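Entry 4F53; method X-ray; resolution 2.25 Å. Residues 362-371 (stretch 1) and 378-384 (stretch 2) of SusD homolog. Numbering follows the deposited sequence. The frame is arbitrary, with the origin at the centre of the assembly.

Stretch 1 (362-371) YEEGIRLSFE
Stretch 2 (378-384) GVENYLA

Residues 362-371 lie within a longer helix, its backbone NH groups bonded to carbonyls four residues back, as in Phe370 N to Ile366 O at 3.0 Å. Against it packs a short helix that begins at Val379, its N-to-C direction at 136° to that of the first, so closer to antiparallel than parallel, with closest axial approach 10.6 Å. The register pairs Arg367 with Val379 (CA to CA 6.6 Å) and Glu363 with Leu383 (CA to CA 7.0 Å). No direct hydrogen bond joins the stretches; packing and one water do, covering 451 Å². Ile366 and Phe370, both buried, point toward stretch 2.

Gly378 is the N-cap, with phi/psi 87/13, a positive phi that favours glycine. Its O accepts Tyr382 N at 3.1 Å and lies 4.0 Å from Phe370 CE2.

Val379 (chi1 p) points toward the long helix. Its compact, branched side chain touches three residues: CG2 sits over the face of Phe370 (chi1 -90°, chi2 50°), 3.9 Å from the ring centroid, and 4.1 Å from Ile366 CG2, while CG1 lies 3.5 Å from Arg367 NH1.

Glu380 (m, p) starts away, but its end returns: OE2 lies near the guanidinium plane, 4.3 Å from Arg367 NH1, opposite charges too distant for a salt bridge. Exposed Asn381, a polar amide, makes no contact with the long helix.

Buried Tyr382 (t, chi2 81°) points toward the long helix. Its broad ring packs against Phe370 (CG to Phe370 CZ 3.6 Å; planes oblique at 52°, centroids 5.3 Å apart) and Ile366 (CD2 to Ile366 CG2 3.7 Å); its hydroxyl is satisfied elsewhere in the structure.

Leu383 (m, t) has the largest covered area, its two methyls reaching different partners. CD2 meets Ile366 CD1 (m, t) at 3.7 Å and Glu363 CG at 4.0 Å; CD1 lies over a guanidinium face, 3.6 Å from NH2 of extended Arg367 (m, t, t, -79°). The water O lies 2.7 Å from Glu363 OE2 and 2.9 Å from Leu383 O, donating to both.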

# COMPACT_ATOMS: atom_id res chain seq x y z
N TYR A 362 -18.95 6.84 -1.50
CA TYR A 362 -17.95 7.56 -2.29
C TYR A 362 -17.74 8.97 -1.68
O TYR A 362 -16.61 9.35 -1.38
CB TYR A 362 -18.44 7.67 -3.74
CG TYR A 362 -17.58 8.53 -4.64
CD1 TYR A 362 -16.35 8.06 -5.11
CD2 TYR A 362 -18.00 9.78 -5.05
CE1 TYR A 362 -15.57 8.84 -5.95
CE2 TYR A 362 -17.24 10.55 -5.92
CZ TYR A 362 -16.03 10.07 -6.38
OH TYR A 362 -15.29 10.84 -7.22
N GLU A 363 -18.84 9.70 -1.46
CA GLU A 363 -18.82 11.05 -0.91
C GLU A 363 -18.38 11.04 0.57
O GLU A 363 -17.61 11.91 0.96
CB GLU A 363 -20.17 11.72 -1.10
CG GLU A 363 -20.45 11.88 -2.59
CD GLU A 363 -21.52 12.88 -2.98
OE1 GLU A 363 -22.47 13.08 -2.18
OE2 GLU A 363 -21.43 13.43 -4.10
N GLU A 364 -18.76 10.00 1.33
CA GLU A 364 -18.33 9.80 2.70
C GLU A 364 -16.80 9.54 2.76
O GLU A 364 -16.15 10.10 3.64
CB GLU A 364 -19.13 8.67 3.38
CG GLU A 364 -18.79 8.45 4.86
CD GLU A 364 -18.93 9.61 5.85
OE1 GLU A 364 -19.47 10.67 5.46
OE2 GLU A 364 -18.52 9.45 7.02
N GLY A 365 -16.25 8.77 1.81
CA GLY A 365 -14.82 8.49 1.75
C GLY A 365 -14.00 9.77 1.54
O GLY A 365 -12.99 9.99 2.21
N ILE A 366 -14.47 10.63 0.64
CA ILE A 366 -13.85 11.94 0.37
C ILE A 366 -13.93 12.84 1.63
O ILE A 366 -12.92 13.42 2.01
CB ILE A 366 -14.48 12.61 -0.89
CG1 ILE A 366 -14.23 11.72 -2.14
CG2 ILE A 366 -13.94 14.07 -1.09
CD1 ILE A 366 -14.97 12.15 -3.44
N ARG A 367 -15.11 12.92 2.28
CA ARG A 367 -15.30 13.70 3.51
C ARG A 367 -14.36 13.20 4.62
O ARG A 367 -13.73 14.02 5.29
CB ARG A 367 -16.76 13.65 4.02
CG ARG A 367 -17.76 14.35 3.11
CD ARG A 367 -19.21 14.10 3.54
NE ARG A 367 -20.18 14.68 2.60
CZ ARG A 367 -20.52 15.97 2.58
NH1 ARG A 367 -19.96 16.83 3.43
NH2 ARG A 367 -21.40 16.41 1.69
N LEU A 368 -14.27 11.86 4.80
CA LEU A 368 -13.38 11.28 5.79
C LEU A 368 -11.92 11.63 5.50
O LEU A 368 -11.18 11.95 6.44
CB LEU A 368 -13.55 9.75 5.87
CG LEU A 368 -14.80 9.24 6.60
CD1 LEU A 368 -15.05 7.77 6.28
CD2 LEU A 368 -14.70 9.47 8.10
N SER A 369 -11.51 11.63 4.20
CA SER A 369 -10.14 11.95 3.83
C SER A 369 -9.83 13.43 4.13
O SER A 369 -8.73 13.74 4.65
CB SER A 369 -9.88 11.59 2.38
OG SER A 369 -8.57 11.96 1.98
N PHE A 370 -10.78 14.33 3.84
CA PHE A 370 -10.65 15.77 4.17
C PHE A 370 -10.44 15.94 5.70
O PHE A 370 -9.49 16.60 6.12
CB PHE A 370 -11.89 16.53 3.69
CG PHE A 370 -11.78 17.07 2.28
CD1 PHE A 370 -11.38 16.24 1.23
CD2 PHE A 370 -12.11 18.39 2.00
CE1 PHE A 370 -11.31 16.73 -0.08
CE2 PHE A 370 -12.02 18.89 0.69
CZ PHE A 370 -11.65 18.05 -0.34
N GLU A 371 -11.27 15.28 6.51
CA GLU A 371 -11.19 15.28 7.97
C GLU A 371 -9.85 14.71 8.45
O GLU A 371 -9.23 15.27 9.35
CB GLU A 371 -12.35 14.48 8.55
CG GLU A 371 -12.52 14.63 10.05
CD GLU A 371 -13.74 13.94 10.62
OE1 GLU A 371 -14.59 13.46 9.84
OE2 GLU A 371 -13.84 13.89 11.87
N GLY A 378 -14.61 23.45 2.10
CA GLY A 378 -14.53 23.21 0.66
C GLY A 378 -14.79 21.80 0.14
O GLY A 378 -14.49 21.53 -1.02
N VAL A 379 -15.34 20.90 0.97
CA VAL A 379 -15.60 19.53 0.53
C VAL A 379 -16.75 19.51 -0.49
O VAL A 379 -16.66 18.80 -1.49
CB VAL A 379 -15.79 18.51 1.69
CG1 VAL A 379 -17.16 18.63 2.35
CG2 VAL A 379 -15.53 17.08 1.20
N GLU A 380 -17.80 20.30 -0.26
CA GLU A 380 -18.98 20.38 -1.13
C GLU A 380 -18.59 20.89 -2.53
O GLU A 380 -19.12 20.38 -3.51
CB GLU A 380 -20.08 21.26 -0.51
CG GLU A 380 -20.48 20.85 0.91
CD GLU A 380 -19.68 21.44 2.06
OE1 GLU A 380 -18.73 22.23 1.82
OE2 GLU A 380 -20.00 21.08 3.22
N ASN A 381 -17.66 21.84 -2.63
CA ASN A 381 -17.20 22.33 -3.94
C ASN A 381 -16.33 21.27 -4.59
O ASN A 381 -16.39 21.10 -5.80
CB ASN A 381 -16.45 23.67 -3.86
CG ASN A 381 -17.27 24.82 -3.35
OD1 ASN A 381 -18.39 25.09 -3.82
ND2 ASN A 381 -16.73 25.54 -2.39
N TYR A 382 -15.52 20.57 -3.80
CA TYR A 382 -14.66 19.51 -4.32
C TYR A 382 -15.52 18.38 -4.90
O TYR A 382 -15.25 17.94 -6.02
CB TYR A 382 -13.71 18.99 -3.25
CG TYR A 382 -12.74 17.95 -3.79
CD1 TYR A 382 -11.59 18.33 -4.48
CD2 TYR A 382 -12.99 16.59 -3.62
CE1 TYR A 382 -10.71 17.38 -4.99
CE2 TYR A 382 -12.11 15.63 -4.11
CZ TYR A 382 -10.97 16.02 -4.80
OH TYR A 382 -10.11 15.06 -5.31
N LEU A 383 -16.58 17.95 -4.17
CA LEU A 383 -17.51 16.88 -4.57
C LEU A 383 -18.22 17.18 -5.90
O LEU A 383 -18.57 16.24 -6.61
CB LEU A 383 -18.55 16.64 -3.46
CG LEU A 383 -18.03 15.96 -2.17
CD1 LEU A 383 -19.12 15.93 -1.09
CD2 LEU A 383 -17.54 14.55 -2.44
N ALA A 384 -18.38 18.45 -6.26
CA ALA A 384 -19.03 18.90 -7.50
C ALA A 384 -18.02 19.16 -8.64
O ALA A 384 -18.43 19.48 -9.75
CB ALA A 384 -19.82 20.18 -7.21
O HOH W 1 -19.55 13.56 -6.04